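Local coordinates for protein GH127 beta-L-arabinofuranoside (Geobacillus stearothermophilus, PDB 4QK0) that probably hydrolyses beta-L-arabinofuranosidic bonds, releasing L-arabinose, as a family 127 glycoside hydrolase, at residues 73-76 / 77-80; 116-120 / 121-125. All coordinates share one frame; numbering follows the deposited sequence.

Interaction 1 of 2, residues 73-76 / 77-80; sequences VFQD and SDVA
Ser77 reaches back to the carbonyl of Phe74 with both its hydroxyl and its backbone amide, so a single oxygen takes two bonds from one residue. The hydroxyl bond is the shorter, with OG 2.6 Å from Phe74 O and approaching nearly end-on to the carbonyl (C=O...OG 162°). The amide adds a second bond, with Ser77 N 3.1 Å from Phe74 O. What lets OG fold back this way is its first torsion of 66°, which places it between the backbone N and the carbonyl carbon. The Ser77 side chain also touches Tyr142 of helix 140-158.

Asp78 follows with a backbone bond, its N 3.0 Å from Gln75 O, while its CB packs at 3.4 Å from Gln75 O. Val79 brings CB to 3.5 Å from Asp76 O, and its side chain also meets Ala54 and Phe58 of helix 54-61. Val79 N and Ala80 N both make weak bonds to Asp76 O, the one from Ala80 being the straighter. The chain thus turns into helix 76-92 through two successive i to i+3 bonds, the i to i+4 pattern beginning weakly at Asp76 O, a helix start within the catalytic domain, whose six-hairpin clan is built on an (alpha/alpha)6-barrel.

Interaction 2 of 2, residues 116-120 / 121-125; sequences DGYLN and TYYTI
Tyr118 drives its hydroxyl against the flank of Tyr123 instead of laying ring on ring, an unusual meeting for two tyrosines: OH lies 3.2 Å from Tyr123 CB, with that carbon at the edge of the Tyr118 ring and close to its plane. The same OH is 3.3 Å from Tyr123 CD2, and it is hydrogen-bonded to Glu140.

Beside the tyrosines, Asn120 caps the turn ahead, which widens to a pi-type turn at 122-125. Its side-chain OD1 accepts from Tyr123 N at 2.9 Å in an almost straight bond (N-H...O 169°), the donor tilted just 15° from the amide's carbonyl plane. CG stands opposite the backbone N (chi1 -175°), which brings OD1 within reach of Tyr123 N. With an alanine here, Tyr123 N would probably lose its capping acceptor and the first turn would be held less firmly.

The main chain of Asn120 is gripped as well. Thr124 OG1 gives a hydrogen bond to Asn120 O at 2.7 Å, from above the carbonyl plane, and receives one from a water 2.7 Å away; that water in turn accepts from Asn120 N. Gln114 NE2 also bonds to Thr124 OG1. One hydroxyl therefore ties directly to the Asn120 carbonyl and through water to its amide. Within the turn itself, Tyr122 CD1 sits over the centre of the Tyr123 ring, 3.7 Å above its plane.

Upstream, Asp116 OD1 accepts from Tyr118 N, an Asx turn in the loop after helix 96-112. From there the chain runs into helix 122-126, with Leu119 on Phe58 of helix 54-61, Tyr118 on Tyr173 of helix 162-177, and Asn120 and Tyr123 against Glu140 of helix 140-158.

Overall arrangement
Both contacts are largely buried and both mark a loop giving way to a helix within the catalytic domain, their centres about 12 Å apart. They share neighbours, for helices 54-61 and 140-158 pack against each. Interaction 2 lies farther from the centre of the chain, about 29 Å against 19 Å for interaction 1. Their chemistry differs: residues 73-80 rely on backbone carbonyls, with one serine hydroxyl added, whereas residues 116-125 use an asparagine cap, a threonine, a water and packed tyrosines. The two meet directly, Asp76 OD1 lying 2.6 Å from Thr121 OG1 in a probable hydrogen bond, while Val73 CG2 packs 3.8 Å from Tyr122 CG.

Interaction 1 of 2, residues 73-76 / 77-80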
loop_
_atom_site.group_PDB
_atom_site.type_symbol
_atom_site.label_atom_id
_atom_site.label_comp_id
_atom_site.label_asym_id
_atom_site.label_seq_id
_atom_site.Cartn_x
_atom_site.Cartn_y
_atom_site.Cartn_z
ATOM N N VAL A 73 10.255 26.521 -5.464
ATOM C CA VAL A 73 9.542 27.775 -5.545
ATOM C C VAL A 73 9.316 28.405 -4.146
ATOM O O VAL A 73 9.258 29.619 -4.012
ATOM C CB VAL A 73 8.284 27.574 -6.429
ATOM C CG1 VAL A 73 7.150 26.903 -5.671
ATOM C CG2 VAL A 73 7.880 28.908 -6.999
ATOM N N PHE A 74 9.303 27.554 -3.121
ATOM C CA PHE A 74 9.131 27.940 -1.711
ATOM C C PHE A 74 10.432 27.940 -0.897
ATOM O O PHE A 74 10.426 27.863 0.335
ATOM C CB PHE A 74 8.140 26.972 -1.042
ATOM C CG PHE A 74 8.468 25.507 -1.262
ATOM C CD1 PHE A 74 9.521 24.895 -0.594
ATOM C CD2 PHE A 74 7.731 24.754 -2.186
ATOM C CE1 PHE A 74 9.843 23.561 -0.825
ATOM C CE2 PHE A 74 8.028 23.422 -2.412
ATOM C CZ PHE A 74 9.078 22.817 -1.729
ATOM N N GLN A 75 11.545 28.012 -1.585
ATOM C CA GLN A 75 12.856 28.097 -0.946
ATOM C C GLN A 75 12.982 29.261 0.095
ATOM O O GLN A 75 13.630 29.111 1.119
ATOM C CB GLN A 75 13.903 28.276 -2.072
ATOM C CG GLN A 75 15.316 27.804 -1.734
ATOM C CD GLN A 75 15.539 26.311 -1.952
ATOM O OE1 GLN A 75 14.626 25.554 -2.330
ATOM N NE2 GLN A 75 16.765 25.882 -1.724
ATOM N N ASP A 76 12.379 30.421 -0.201
ATOM C CA ASP A 76 12.412 31.572 0.705
ATOM C C ASP A 76 11.922 31.198 2.091
ATOM O O ASP A 76 12.400 31.734 3.085
ATOM C CB ASP A 76 11.558 32.724 0.141
ATOM C CG ASP A 76 12.159 33.374 -1.134
ATOM O OD1 ASP A 76 13.343 33.054 -1.525
ATOM O OD2 ASP A 76 11.431 34.188 -1.788
ATOM N N SER A 77 10.956 30.276 2.191
ATOM C CA SER A 77 10.417 29.915 3.513
ATOM C C SER A 77 11.408 29.181 4.399
ATOM O O SER A 77 11.254 29.138 5.640
ATOM C CB SER A 77 9.199 29.005 3.368
ATOM O OG SER A 77 9.613 27.761 2.804
ATOM N N ASP A 78 12.390 28.542 3.801
ATOM C CA ASP A 78 13.444 27.883 4.613
ATOM C C ASP A 78 14.246 28.914 5.428
ATOM O O ASP A 78 14.590 28.680 6.570
ATOM C CB ASP A 78 14.400 27.102 3.714
ATOM C CG ASP A 78 13.790 25.800 3.233
ATOM O OD1 ASP A 78 12.980 25.208 3.991
ATOM O OD2 ASP A 78 14.187 25.332 2.141
ATOM N N VAL A 79 14.530 30.043 4.814
ATOM C CA VAL A 79 15.243 31.089 5.507
ATOM C C VAL A 79 14.376 31.599 6.649
ATOM O O VAL A 79 14.861 31.840 7.757
ATOM C CB VAL A 79 15.591 32.226 4.549
ATOM C CG1 VAL A 79 16.290 33.345 5.288
ATOM C CG2 VAL A 79 16.497 31.712 3.461
ATOM N N ALA A 80 13.084 31.730 6.378
ATOM C CA ALA A 80 12.139 32.209 7.360
ATOM C C ALA A 80 12.099 31.305 8.539
ATOM O O ALA A 80 12.128 31.750 9.683
ATOM C CB ALA A 80 10.754 32.333 6.752
#

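Interaction 2 of 2, residues 116-120 / 121-125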
loop_
_atom_site.group_PDB
_atom_site.type_symbol
_atom_site.label_atom_id
_atom_site.label_comp_id
_atom_site.label_asym_id
_atom_site.label_seq_id
_atom_site.Cartn_x
_atom_site.Cartn_y
_atom_site.Cartn_z
ATOM N N ASP A 116 7.315 48.258 -3.669
ATOM C CA ASP A 116 5.901 48.185 -3.272
ATOM C C ASP A 116 5.673 47.252 -2.084
ATOM O O ASP A 116 4.562 47.159 -1.622
ATOM C CB ASP A 116 4.998 47.801 -4.454
ATOM C CG ASP A 116 5.313 46.419 -5.030
ATOM O OD1 ASP A 116 6.076 45.678 -4.399
ATOM O OD2 ASP A 116 4.770 46.105 -6.115
ATOM N N GLY A 117 6.733 46.641 -1.549
ATOM C CA GLY A 117 6.605 45.721 -0.425
ATOM C C GLY A 117 6.749 44.206 -0.747
ATOM O O GLY A 117 7.104 43.432 0.119
ATOM N N TYR A 118 6.602 43.828 -2.002
ATOM C CA TYR A 118 6.811 42.442 -2.454
ATOM C C TYR A 118 8.228 41.937 -2.199
ATOM O O TYR A 118 9.204 42.601 -2.539
ATOM C CB TYR A 118 6.500 42.359 -3.932
ATOM C CG TYR A 118 6.409 40.967 -4.468
ATOM C CD1 TYR A 118 5.282 40.179 -4.218
ATOM C CD2 TYR A 118 7.374 40.479 -5.355
ATOM C CE1 TYR A 118 5.158 38.895 -4.760
ATOM C CE2 TYR A 118 7.268 39.211 -5.905
ATOM C CZ TYR A 118 6.162 38.407 -5.599
ATOM O OH TYR A 118 6.053 37.139 -6.101
ATOM N N LEU A 119 8.310 40.765 -1.568
ATOM C CA LEU A 119 9.578 40.101 -1.266
ATOM C C LEU A 119 9.497 38.606 -1.670
ATOM O O LEU A 119 8.923 37.744 -0.931
ATOM C CB LEU A 119 9.840 40.154 0.211
ATOM C CG LEU A 119 11.271 40.215 0.745
ATOM C CD1 LEU A 119 11.332 39.572 2.100
ATOM C CD2 LEU A 119 12.330 39.649 -0.154
ATOM N N ASN A 120 10.058 38.296 -2.826
ATOM C CA ASN A 120 10.005 36.913 -3.335
ATOM C C ASN A 120 11.093 36.743 -4.365
ATOM O O ASN A 120 11.060 37.408 -5.407
ATOM C CB ASN A 120 8.640 36.614 -3.939
ATOM C CG ASN A 120 8.497 35.162 -4.373
ATOM O OD1 ASN A 120 9.049 34.743 -5.383
ATOM N ND2 ASN A 120 7.750 34.394 -3.604
ATOM N N THR A 121 12.052 35.869 -4.073
ATOM C CA THR A 121 13.205 35.729 -4.956
ATOM C C THR A 121 12.857 35.124 -6.295
ATOM O O THR A 121 13.292 35.623 -7.341
ATOM C CB THR A 121 14.337 34.952 -4.300
ATOM O OG1 THR A 121 13.872 33.647 -3.953
ATOM C CG2 THR A 121 14.817 35.672 -3.066
ATOM N N TYR A 122 11.989 34.119 -6.302
ATOM C CA TYR A 122 11.638 33.453 -7.536
ATOM C C TYR A 122 11.010 34.381 -8.546
ATOM O O TYR A 122 11.365 34.373 -9.730
ATOM C CB TYR A 122 10.688 32.314 -7.219
ATOM C CG TYR A 122 10.217 31.522 -8.428
ATOM C CD1 TYR A 122 9.082 31.893 -9.101
ATOM C CD2 TYR A 122 10.907 30.380 -8.869
ATOM C CE1 TYR A 122 8.643 31.180 -10.216
ATOM C CE2 TYR A 122 10.475 29.648 -9.967
ATOM C CZ TYR A 122 9.342 30.061 -10.638
ATOM O OH TYR A 122 8.916 29.413 -11.751
ATOM N N TYR A 123 10.060 35.196 -8.093
ATOM C CA TYR A 123 9.406 36.192 -8.991
ATOM C C TYR A 123 10.138 37.519 -9.132
ATOM O O TYR A 123 9.656 38.413 -9.759
ATOM C CB TYR A 123 7.994 36.446 -8.518
ATOM C CG TYR A 123 7.068 35.324 -8.880
ATOM C CD1 TYR A 123 6.711 35.099 -10.198
ATOM C CD2 TYR A 123 6.589 34.461 -7.906
ATOM C CE1 TYR A 123 5.846 34.066 -10.530
ATOM C CE2 TYR A 123 5.734 33.447 -8.211
ATOM C CZ TYR A 123 5.391 33.234 -9.515
ATOM O OH TYR A 123 4.516 32.223 -9.791
ATOM N N THR A 124 11.263 37.664 -8.481
ATOM C CA THR A 124 12.142 38.802 -8.735
ATOM C C THR A 124 13.237 38.423 -9.716
ATOM O O THR A 124 13.508 39.177 -10.602
ATOM C CB THR A 124 12.801 39.307 -7.457
ATOM O OG1 THR A 124 11.770 39.737 -6.534
ATOM C CG2 THR A 124 13.746 40.453 -7.773
ATOM N N ILE A 125 13.766 37.212 -9.624
ATOM C CA ILE A 125 14.883 36.789 -10.471
ATOM C C ILE A 125 14.457 35.932 -11.654
ATOM O O ILE A 125 14.772 36.224 -12.797
ATOM C CB ILE A 125 15.808 35.907 -9.677
ATOM C CG1 ILE A 125 16.465 36.693 -8.573
ATOM C CG2 ILE A 125 16.822 35.261 -10.593
ATOM C CD1 ILE A 125 17.015 35.783 -7.510
HETATM O O HOH W 1 11.847 40.473 -3.917
#